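Long-range contacts in condensin complex subunit 3 (Schizosaccharomyces pombe, PDB 5OQR), which serves as a regulatory subunit of condensin, the complex required to turn interphase chromatin into condensed, mitotic-like chromosomes: residues Arg160-Gln168 and Ile183-Ile193; Arg198-Tyr209 and Trp233-Val242. All coordinates share one frame; numbering follows the deposited sequence.

Contact 1: residues Arg160-Gln168 and Ile183-Ile193; sequences RNILLFLLQ and IEVSNSTLPFI
Arg160 and Glu184 form the polar end of a contact within the fourth HEAT repeat, where helix 158-169 packs against the turn that follows helix 173-182 and leads into helix 190-195. From CB, which is directed at the opposing segment, the arginine chain sends CG and then CD past the methyl of Thr189, with Arg160 CD 3.8 Å from Thr189 CG2. With CG anti to the backbone N (chi1 170°) and a bend at chi3, the chain brings its guanidinium to the carboxylate. Arg160 NE and NH2 both donate to Glu184 OE1, at 2.8 and 3.0 Å, a side-on grip on a single oxygen. That oxygen lies in the guanidinium plane, yet is itself approached from above its carboxylate, the two planes being 66° apart. Ser188 OG sits over one guanidinium face near NH1, too poorly angled to bond. Cutting Arg160 back to an alanine is likely to leave Glu184 without its charge partner across the contact and the Thr189 methyl without the chain that passes it.

Further along helix 158-169 the chemistry turns apolar. Leu164 CD2 meets Ile183 CD1 at 3.6 Å and Phe192 CD2 at 3.8 Å, while its CD1 lies over a face of the phenyl ring. Leu167 CD2 reaches the CB of Phe192, and Val179 and Leu180 of helix 173-182 also pack on Leu167. The turn is fastened internally: Thr189 OG1 donates to Glu184 O and accepts from Ser186 N. At the far end the amide of Gln168 crosses Phe192 obliquely, Gln168 NE2 lying 3.4 Å from Phe192 CE1.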
loop_
_atom_site.group_PDB
_atom_site.type_symbol
_atom_site.label_atom_id
_atom_site.label_comp_id
_atom_site.label_asym_id
_atom_site.label_seq_id
_atom_site.Cartn_x
_atom_site.Cartn_y
_atom_site.Cartn_z
ATOM N N ARG A 160 14.293 15.522 -21.507
ATOM C CA ARG A 160 13.910 14.399 -20.658
ATOM C C ARG A 160 13.609 14.855 -19.236
ATOM O O ARG A 160 12.545 14.549 -18.687
ATOM C CB ARG A 160 15.032 13.359 -20.676
ATOM C CG ARG A 160 14.909 12.223 -19.666
ATOM C CD ARG A 160 16.284 11.710 -19.273
ATOM N NE ARG A 160 16.939 10.973 -20.350
ATOM C CZ ARG A 160 18.219 10.608 -20.335
ATOM N NH1 ARG A 160 18.991 10.919 -19.303
ATOM N NH2 ARG A 160 18.730 9.937 -21.357
ATOM N N ASN A 161 14.544 15.586 -18.621
ATOM C CA ASN A 161 14.408 15.943 -17.213
ATOM C C ASN A 161 13.071 16.608 -16.919
ATOM O O ASN A 161 12.541 16.477 -15.811
ATOM C CB ASN A 161 15.558 16.864 -16.798
ATOM C CG ASN A 161 16.912 16.191 -16.911
ATOM O OD1 ASN A 161 17.016 14.967 -16.854
ATOM N ND2 ASN A 161 17.960 16.993 -17.068
ATOM N N ILE A 162 12.508 17.321 -17.895
ATOM C CA ILE A 162 11.225 17.982 -17.684
ATOM C C ILE A 162 10.103 16.960 -17.596
ATOM O O ILE A 162 9.138 17.149 -16.844
ATOM C CB ILE A 162 10.982 19.003 -18.810
ATOM C CG1 ILE A 162 11.989 20.147 -18.691
ATOM C CG2 ILE A 162 9.552 19.543 -18.764
ATOM C CD1 ILE A 162 12.135 20.950 -19.943
ATOM N N LEU A 163 10.201 15.868 -18.353
ATOM C CA LEU A 163 9.150 14.857 -18.329
ATOM C C LEU A 163 9.169 14.079 -17.020
ATOM O O LEU A 163 8.115 13.840 -16.420
ATOM C CB LEU A 163 9.312 13.927 -19.530
ATOM C CG LEU A 163 9.203 14.650 -20.876
ATOM C CD1 LEU A 163 9.646 13.751 -22.017
ATOM C CD2 LEU A 163 7.783 15.150 -21.112
ATOM N N LEU A 164 10.355 13.677 -16.559
ATOM C CA LEU A 164 10.473 13.107 -15.221
ATOM C C LEU A 164 9.807 14.007 -14.191
ATOM O O LEU A 164 9.183 13.529 -13.238
ATOM C CB LEU A 164 11.945 12.916 -14.859
ATOM C CG LEU A 164 12.833 12.126 -15.819
ATOM C CD1 LEU A 164 14.286 12.253 -15.390
ATOM C CD2 LEU A 164 12.414 10.671 -15.865
ATOM N N PHE A 165 9.929 15.320 -14.381
ATOM C CA PHE A 165 9.461 16.280 -13.390
ATOM C C PHE A 165 7.939 16.318 -13.325
ATOM O O PHE A 165 7.360 16.385 -12.234
ATOM C CB PHE A 165 10.045 17.653 -13.724
ATOM C CG PHE A 165 9.422 18.789 -12.974
ATOM C CD1 PHE A 165 8.386 19.515 -13.534
ATOM C CD2 PHE A 165 9.889 19.151 -11.723
ATOM C CE1 PHE A 165 7.816 20.569 -12.855
ATOM C CE2 PHE A 165 9.322 20.207 -11.039
ATOM C CZ PHE A 165 8.285 20.918 -11.607
ATOM N N LEU A 166 7.270 16.271 -14.479
ATOM C CA LEU A 166 5.810 16.259 -14.496
ATOM C C LEU A 166 5.268 14.889 -14.112
ATOM O O LEU A 166 4.361 14.782 -13.279
ATOM C CB LEU A 166 5.300 16.665 -15.879
ATOM C CG LEU A 166 5.572 18.111 -16.287
ATOM C CD1 LEU A 166 5.232 18.314 -17.744
ATOM C CD2 LEU A 166 4.778 19.071 -15.416
ATOM N N LEU A 167 5.809 13.835 -14.723
ATOM C CA LEU A 167 5.476 12.462 -14.367
ATOM C C LEU A 167 5.472 12.284 -12.856
ATOM O O LEU A 167 4.657 11.537 -12.308
ATOM C CB LEU A 167 6.482 11.502 -15.008
ATOM C CG LEU A 167 6.399 10.032 -14.602
ATOM C CD1 LEU A 167 5.123 9.417 -15.134
ATOM C CD2 LEU A 167 7.616 9.274 -15.097
ATOM N N GLN A 168 6.385 12.977 -12.183
ATOM C CA GLN A 168 6.623 12.781 -10.762
ATOM C C GLN A 168 5.793 13.704 -9.882
ATOM O O GLN A 168 5.437 13.320 -8.761
ATOM C CB GLN A 168 8.113 12.988 -10.480
ATOM C CG GLN A 168 8.544 12.788 -9.041
ATOM C CD GLN A 168 10.045 12.975 -8.840
ATOM O OE1 GLN A 168 10.505 13.104 -7.709
ATOM N NE2 GLN A 168 10.813 12.992 -9.928
ATOM N N ILE A 183 7.673 8.661 -22.535
ATOM C CA ILE A 183 9.042 8.961 -22.133
ATOM C C ILE A 183 9.965 7.810 -22.522
ATOM O O ILE A 183 9.547 6.656 -22.672
ATOM C CB ILE A 183 9.110 9.249 -20.624
ATOM C CG1 ILE A 183 10.529 9.648 -20.220
ATOM C CG2 ILE A 183 8.652 8.033 -19.823
ATOM C CD1 ILE A 183 10.595 10.413 -18.920
ATOM N N GLU A 184 11.246 8.134 -22.692
ATOM C CA GLU A 184 12.228 7.121 -23.044
ATOM C C GLU A 184 12.447 6.174 -21.871
ATOM O O GLU A 184 12.338 6.556 -20.702
ATOM C CB GLU A 184 13.555 7.764 -23.459
ATOM C CG GLU A 184 14.547 8.020 -22.320
ATOM C CD GLU A 184 15.873 8.563 -22.812
ATOM O OE1 GLU A 184 16.082 9.795 -22.737
ATOM O OE2 GLU A 184 16.702 7.755 -23.286
ATOM N N VAL A 185 12.765 4.926 -22.194
ATOM C CA VAL A 185 12.969 3.881 -21.200
ATOM C C VAL A 185 14.467 3.630 -21.089
ATOM O O VAL A 185 15.092 3.116 -22.022
ATOM C CB VAL A 185 12.212 2.599 -21.570
ATOM C CG1 VAL A 185 12.509 1.491 -20.577
ATOM C CG2 VAL A 185 10.717 2.870 -21.626
ATOM N N SER A 186 15.043 3.994 -19.947
ATOM C CA SER A 186 16.458 3.764 -19.698
ATOM C C SER A 186 16.707 3.836 -18.199
ATOM O O SER A 186 15.876 4.335 -17.437
ATOM C CB SER A 186 17.331 4.779 -20.441
ATOM O OG SER A 186 18.703 4.557 -20.171
ATOM N N ASN A 187 17.875 3.332 -17.790
ATOM C CA ASN A 187 18.212 3.281 -16.370
ATOM C C ASN A 187 18.075 4.643 -15.707
ATOM O O ASN A 187 17.820 4.724 -14.500
ATOM C CB ASN A 187 19.637 2.758 -16.187
ATOM C CG ASN A 187 20.685 3.794 -16.534
ATOM O OD1 ASN A 187 20.498 4.602 -17.445
ATOM N ND2 ASN A 187 21.792 3.784 -15.802
ATOM N N SER A 188 18.256 5.723 -16.468
ATOM C CA SER A 188 18.061 7.058 -15.912
ATOM C C SER A 188 16.584 7.330 -15.661
ATOM O O SER A 188 16.206 7.851 -14.606
ATOM C CB SER A 188 18.647 8.105 -16.859
ATOM O OG SER A 188 18.071 7.998 -18.150
ATOM N N THR A 189 15.734 6.982 -16.625
ATOM C CA THR A 189 14.296 7.174 -16.501
ATOM C C THR A 189 13.600 6.022 -15.792
ATOM O O THR A 189 12.456 6.182 -15.351
ATOM C CB THR A 189 13.671 7.351 -17.890
ATOM O OG1 THR A 189 13.854 6.154 -18.657
ATOM C CG2 THR A 189 14.316 8.516 -18.626
ATOM N N LEU A 190 14.265 4.874 -15.669
ATOM C CA LEU A 190 13.617 3.688 -15.110
ATOM C C LEU A 190 13.136 3.905 -13.682
ATOM O O LEU A 190 11.962 3.615 -13.399
ATOM C CB LEU A 190 14.585 2.503 -15.219
ATOM C CG LEU A 190 14.105 1.060 -15.023
ATOM C CD1 LEU A 190 12.612 0.950 -14.834
ATOM C CD2 LEU A 190 14.544 0.217 -16.211
ATOM N N PRO A 191 13.949 4.407 -12.750
ATOM C CA PRO A 191 13.479 4.512 -11.358
ATOM C C PRO A 191 12.177 5.277 -11.205
ATOM O O PRO A 191 11.423 5.019 -10.259
ATOM C CB PRO A 191 14.636 5.233 -10.655
ATOM C CG PRO A 191 15.826 4.957 -11.495
ATOM C CD PRO A 191 15.327 4.901 -12.901
ATOM N N PHE A 192 11.885 6.211 -12.111
ATOM C CA PHE A 192 10.710 7.057 -11.949
ATOM C C PHE A 192 9.448 6.398 -12.488
ATOM O O PHE A 192 8.364 6.609 -11.932
ATOM C CB PHE A 192 10.942 8.403 -12.635
ATOM C CG PHE A 192 12.165 9.122 -12.144
ATOM C CD1 PHE A 192 12.079 10.035 -11.108
ATOM C CD2 PHE A 192 13.404 8.873 -12.711
ATOM C CE1 PHE A 192 13.203 10.693 -10.651
ATOM C CE2 PHE A 192 14.532 9.527 -12.259
ATOM C CZ PHE A 192 14.432 10.438 -11.228
ATOM N N ILE A 193 9.556 5.601 -13.554
ATOM C CA ILE A 193 8.377 4.907 -14.059
ATOM C C ILE A 193 7.957 3.815 -13.086
ATOM O O ILE A 193 6.762 3.543 -12.924
ATOM C CB ILE A 193 8.627 4.346 -15.474
ATOM C CG1 ILE A 193 9.567 3.134 -15.436
ATOM C CG2 ILE A 193 9.189 5.437 -16.385
ATOM C CD1 ILE A 193 9.767 2.467 -16.779
#

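Contact 2: residues Arg198-Tyr209 and Trp233-Val242; sequences RDVDAANRKCVY and WGLNDRDESV
Arg205 is a buried arginine that ties three pieces of chain together, reaching across to Asp237 while all three of its guanidinium nitrogens find oxygens. Arg205 NE donates to Asp199 O at 2.6 Å, and NH1 donates to Val200 O. Arg205 NH2 forms a salt bridge with Asp237 OD1 at 2.8 Å, adding a weak bond to OD2. Ala202 CA lies over the centre of one face. Gripped at three corners, the group has little freedom to turn. Its carboxylate partner is fixed as well: Asp237 OD1 accepts from Asp239 N in an Asx turn, and a water that accepts a hydrogen bond from Tyr209 OH donates one to Asp237 OD2. Asp239 in turn caps helix 240-257, accepting from Ser241 N through OD1.

Apolar packing adjoins this network. Val242 is a knob set among Ala202, Arg205, Lys206 and Tyr209. Val242 CG1, anti to the backbone N (chi1 -175°), meets the edge of the Tyr209 ring at CE2, 3.5 Å away, while CG2 turns to Ala202 and Lys206. The tyrosine ring runs on to Gly234, whose CA lies 3.5 Å from Tyr209 CZ. At the other end Arg198, bent at chi2 and chi3, folds its aliphatic part over the indole of Trp233. CG lies above the ring system, and Arg198 CD makes a CH-pi contact 3.7 Å from the centroid of the Trp233 five-membered ring, 11° off its normal. Trp233 NE1 bonds to an aromatic side chain of another protein's chain.

Helix 202-212 thus packs against the corner between helices 224-235 and 240-257, both within the fifth HEAT repeat, while its Asn204 and Val208 turn to helix 173-182.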
loop_
_atom_site.group_PDB
_atom_site.type_symbol
_atom_site.label_atom_id
_atom_site.label_comp_id
_atom_site.label_asym_id
_atom_site.label_seq_id
_atom_site.Cartn_x
_atom_site.Cartn_y
_atom_site.Cartn_z
ATOM N N ARG A 198 3.099 2.702 -7.873
ATOM C CA ARG A 198 2.332 3.067 -6.689
ATOM C C ARG A 198 1.587 4.383 -6.884
ATOM O O ARG A 198 1.246 5.050 -5.902
ATOM C CB ARG A 198 3.246 3.150 -5.464
ATOM C CG ARG A 198 3.862 1.821 -5.054
ATOM C CD ARG A 198 2.806 0.820 -4.605
ATOM N NE ARG A 198 2.144 1.229 -3.370
ATOM C CZ ARG A 198 1.095 0.605 -2.842
ATOM N NH1 ARG A 198 0.563 1.046 -1.711
ATOM N NH2 ARG A 198 0.573 -0.455 -3.445
ATOM N N ASP A 199 1.331 4.767 -8.130
ATOM C CA ASP A 199 0.542 5.959 -8.400
ATOM C C ASP A 199 -0.826 5.842 -7.739
ATOM O O ASP A 199 -1.339 4.744 -7.511
ATOM C CB ASP A 199 0.383 6.158 -9.906
ATOM C CG ASP A 199 -0.161 7.526 -10.261
ATOM O OD1 ASP A 199 0.646 8.418 -10.596
ATOM O OD2 ASP A 199 -1.395 7.711 -10.206
ATOM N N VAL A 200 -1.423 6.996 -7.429
ATOM C CA VAL A 200 -2.713 6.989 -6.746
ATOM C C VAL A 200 -3.802 6.494 -7.684
ATOM O O VAL A 200 -4.809 5.932 -7.238
ATOM C CB VAL A 200 -3.067 8.383 -6.195
ATOM C CG1 VAL A 200 -4.204 8.278 -5.195
ATOM C CG2 VAL A 200 -1.867 9.045 -5.563
ATOM N N ASP A 201 -3.628 6.698 -8.986
ATOM C CA ASP A 201 -4.622 6.305 -9.973
ATOM C C ASP A 201 -4.342 4.885 -10.447
ATOM O O ASP A 201 -3.212 4.560 -10.827
ATOM C CB ASP A 201 -4.614 7.274 -11.155
ATOM C CG ASP A 201 -5.619 6.898 -12.223
ATOM O OD1 ASP A 201 -5.244 6.145 -13.142
ATOM O OD2 ASP A 201 -6.780 7.349 -12.141
ATOM N N ALA A 202 -5.377 4.044 -10.423
ATOM C CA ALA A 202 -5.205 2.647 -10.806
ATOM C C ALA A 202 -4.756 2.519 -12.256
ATOM O O ALA A 202 -3.900 1.688 -12.575
ATOM C CB ALA A 202 -6.508 1.881 -10.582
ATOM N N ALA A 203 -5.325 3.332 -13.150
ATOM C CA ALA A 203 -4.970 3.230 -14.562
ATOM C C ALA A 203 -3.489 3.510 -14.776
ATOM O O ALA A 203 -2.841 2.861 -15.604
ATOM C CB ALA A 203 -5.826 4.184 -15.395
ATOM N N ASN A 204 -2.933 4.472 -14.039
ATOM C CA ASN A 204 -1.508 4.757 -14.162
ATOM C C ASN A 204 -0.671 3.579 -13.683
ATOM O O ASN A 204 0.323 3.216 -14.321
ATOM C CB ASN A 204 -1.151 6.018 -13.380
ATOM C CG ASN A 204 -1.885 7.241 -13.885
ATOM O OD1 ASN A 204 -3.063 7.171 -14.234
ATOM N ND2 ASN A 204 -1.189 8.369 -13.937
ATOM N N ARG A 205 -1.055 2.974 -12.559
ATOM C CA ARG A 205 -0.367 1.776 -12.087
ATOM C C ARG A 205 -0.427 0.673 -13.133
ATOM O O ARG A 205 0.595 0.074 -13.483
ATOM C CB ARG A 205 -0.988 1.301 -10.776
ATOM C CG ARG A 205 -0.577 2.111 -9.566
ATOM C CD ARG A 205 -1.157 1.534 -8.288
ATOM N NE ARG A 205 -2.283 2.329 -7.795
ATOM C CZ ARG A 205 -3.498 1.863 -7.517
ATOM N NH1 ARG A 205 -4.431 2.695 -7.071
ATOM N NH2 ARG A 205 -3.792 0.579 -7.659
ATOM N N LYS A 206 -1.624 0.396 -13.648
ATOM C CA LYS A 206 -1.783 -0.653 -14.645
ATOM C C LYS A 206 -0.953 -0.379 -15.891
ATOM O O LYS A 206 -0.474 -1.318 -16.536
ATOM C CB LYS A 206 -3.258 -0.791 -15.009
ATOM C CG LYS A 206 -3.523 -1.696 -16.181
ATOM C CD LYS A 206 -4.990 -2.017 -16.270
ATOM C CE LYS A 206 -5.406 -2.298 -17.690
ATOM N NZ LYS A 206 -4.709 -3.470 -18.281
ATOM N N CYS A 207 -0.776 0.893 -16.252
ATOM C CA CYS A 207 -0.004 1.217 -17.446
ATOM C C CYS A 207 1.444 0.769 -17.316
ATOM O O CYS A 207 2.066 0.394 -18.316
ATOM C CB CYS A 207 -0.068 2.718 -17.725
ATOM S SG CYS A 207 -1.308 3.174 -18.949
ATOM N N VAL A 208 1.995 0.795 -16.102
ATOM C CA VAL A 208 3.396 0.425 -15.921
ATOM C C VAL A 208 3.606 -1.037 -16.286
ATOM O O VAL A 208 4.583 -1.393 -16.955
ATOM C CB VAL A 208 3.850 0.717 -14.478
ATOM C CG1 VAL A 208 5.354 0.532 -14.354
ATOM C CG2 VAL A 208 3.460 2.126 -14.053
ATOM N N TYR A 209 2.692 -1.908 -15.856
ATOM C CA TYR A 209 2.808 -3.328 -16.162
ATOM C C TYR A 209 2.303 -3.658 -17.559
ATOM O O TYR A 209 2.833 -4.568 -18.205
ATOM C CB TYR A 209 2.029 -4.154 -15.137
ATOM C CG TYR A 209 2.327 -3.809 -13.697
ATOM C CD1 TYR A 209 3.537 -4.157 -13.114
ATOM C CD2 TYR A 209 1.390 -3.147 -12.916
ATOM C CE1 TYR A 209 3.811 -3.845 -11.798
ATOM C CE2 TYR A 209 1.652 -2.833 -11.599
ATOM C CZ TYR A 209 2.864 -3.184 -11.044
ATOM O OH TYR A 209 3.131 -2.872 -9.729
ATOM N N TRP A 233 4.729 -5.220 -5.526
ATOM C CA TRP A 233 3.691 -4.205 -5.672
ATOM C C TRP A 233 2.571 -4.692 -6.582
ATOM O O TRP A 233 1.388 -4.584 -6.241
ATOM C CB TRP A 233 4.301 -2.915 -6.217
ATOM C CG TRP A 233 5.067 -2.119 -5.207
ATOM C CD1 TRP A 233 4.873 -2.101 -3.857
ATOM C CD2 TRP A 233 6.153 -1.223 -5.467
ATOM N NE1 TRP A 233 5.767 -1.248 -3.262
ATOM C CE2 TRP A 233 6.565 -0.696 -4.228
ATOM C CE3 TRP A 233 6.815 -0.814 -6.628
ATOM C CZ2 TRP A 233 7.611 0.217 -4.117
ATOM C CZ3 TRP A 233 7.853 0.093 -6.515
ATOM C CH2 TRP A 233 8.240 0.598 -5.269
ATOM N N GLY A 234 2.927 -5.237 -7.746
ATOM C CA GLY A 234 1.912 -5.604 -8.719
ATOM C C GLY A 234 0.985 -6.696 -8.221
ATOM O O GLY A 234 -0.239 -6.566 -8.283
ATOM N N LEU A 235 1.557 -7.792 -7.723
ATOM C CA LEU A 235 0.756 -8.953 -7.352
ATOM C C LEU A 235 -0.028 -8.751 -6.063
ATOM O O LEU A 235 -0.932 -9.544 -5.783
ATOM C CB LEU A 235 1.657 -10.178 -7.222
ATOM C CG LEU A 235 2.562 -10.454 -8.424
ATOM C CD1 LEU A 235 3.356 -11.722 -8.186
ATOM C CD2 LEU A 235 1.759 -10.555 -9.712
ATOM N N ASN A 236 0.292 -7.723 -5.279
ATOM C CA ASN A 236 -0.445 -7.403 -4.064
ATOM C C ASN A 236 -1.325 -6.173 -4.229
ATOM O O ASN A 236 -1.899 -5.697 -3.246
ATOM C CB ASN A 236 0.527 -7.191 -2.901
ATOM C CG ASN A 236 1.078 -8.492 -2.358
ATOM O OD1 ASN A 236 0.327 -9.416 -2.054
ATOM N ND2 ASN A 236 2.396 -8.573 -2.240
ATOM N N ASP A 237 -1.455 -5.654 -5.446
ATOM C CA ASP A 237 -2.150 -4.392 -5.646
ATOM C C ASP A 237 -3.619 -4.509 -5.254
ATOM O O ASP A 237 -4.241 -5.566 -5.378
ATOM C CB ASP A 237 -2.034 -3.945 -7.100
ATOM C CG ASP A 237 -2.454 -2.504 -7.298
ATOM O OD1 ASP A 237 -3.654 -2.260 -7.544
ATOM O OD2 ASP A 237 -1.585 -1.612 -7.195
ATOM N N ARG A 238 -4.174 -3.392 -4.783
ATOM C CA ARG A 238 -5.545 -3.384 -4.288
ATOM C C ARG A 238 -6.558 -3.441 -5.424
ATOM O O ARG A 238 -7.675 -3.934 -5.230
ATOM C CB ARG A 238 -5.783 -2.135 -3.442
ATOM C CG ARG A 238 -4.781 -1.942 -2.316
ATOM C CD ARG A 238 -5.122 -2.799 -1.113
ATOM N NE ARG A 238 -4.105 -2.697 -0.070
ATOM C CZ ARG A 238 -4.286 -3.055 1.197
ATOM N NH1 ARG A 238 -5.456 -3.537 1.598
ATOM N NH2 ARG A 238 -3.297 -2.925 2.070
ATOM N N ASP A 239 -6.197 -2.944 -6.604
ATOM C CA ASP A 239 -7.118 -2.893 -7.730
ATOM C C ASP A 239 -7.063 -4.199 -8.510
ATOM O O ASP A 239 -5.979 -4.691 -8.838
ATOM C CB ASP A 239 -6.787 -1.720 -8.653
ATOM C CG ASP A 239 -7.854 -1.491 -9.708
ATOM O OD1 ASP A 239 -7.943 -2.302 -10.653
ATOM O OD2 ASP A 239 -8.604 -0.500 -9.595
ATOM N N GLU A 240 -8.239 -4.749 -8.812
ATOM C CA GLU A 240 -8.316 -6.029 -9.508
ATOM C C GLU A 240 -7.651 -5.972 -10.878
ATOM O O GLU A 240 -7.090 -6.974 -11.335
ATOM C CB GLU A 240 -9.779 -6.448 -9.645
ATOM C CG GLU A 240 -9.990 -7.901 -10.025
ATOM C CD GLU A 240 -11.461 -8.278 -10.082
ATOM O OE1 GLU A 240 -12.297 -7.486 -9.599
ATOM O OE2 GLU A 240 -11.784 -9.364 -10.610
ATOM N N SER A 241 -7.699 -4.820 -11.547
ATOM C CA SER A 241 -7.151 -4.719 -12.898
ATOM C C SER A 241 -5.634 -4.578 -12.889
ATOM O O SER A 241 -4.947 -5.220 -13.691
ATOM C CB SER A 241 -7.782 -3.540 -13.636
ATOM O OG SER A 241 -9.087 -3.857 -14.074
ATOM N N VAL A 242 -5.094 -3.732 -12.011
ATOM C CA VAL A 242 -3.644 -3.594 -11.913
ATOM C C VAL A 242 -3.024 -4.933 -11.540
ATOM O O VAL A 242 -2.017 -5.360 -12.118
ATOM C CB VAL A 242 -3.269 -2.504 -10.892
ATOM C CG1 VAL A 242 -1.767 -2.275 -10.894
ATOM C CG2 VAL A 242 -4.011 -1.201 -11.177
HETATM O O HOH W 1 0.677 -1.773 -8.239
#

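The two contacts lie one after the other along the same HEAT-repeat solenoid, their centres about 18 Å apart. Helices 190-195 and 202-212 are consecutive and touch, and helix 173-182 packs on members of both contacts, Leu180 meeting Leu167, Ile193 and Val208. The centre of contact 2 is about 11 Å from the centre of the chain and that of contact 1 about 23 Å, yet the two are about equally buried. Their ion pairs differ: in contact 1 the arginine is partly exposed, whereas in contact 2 arginine and aspartate are both buried and held by further bonds. Another protein's chain reaches both contacts, more extensively at contact 2.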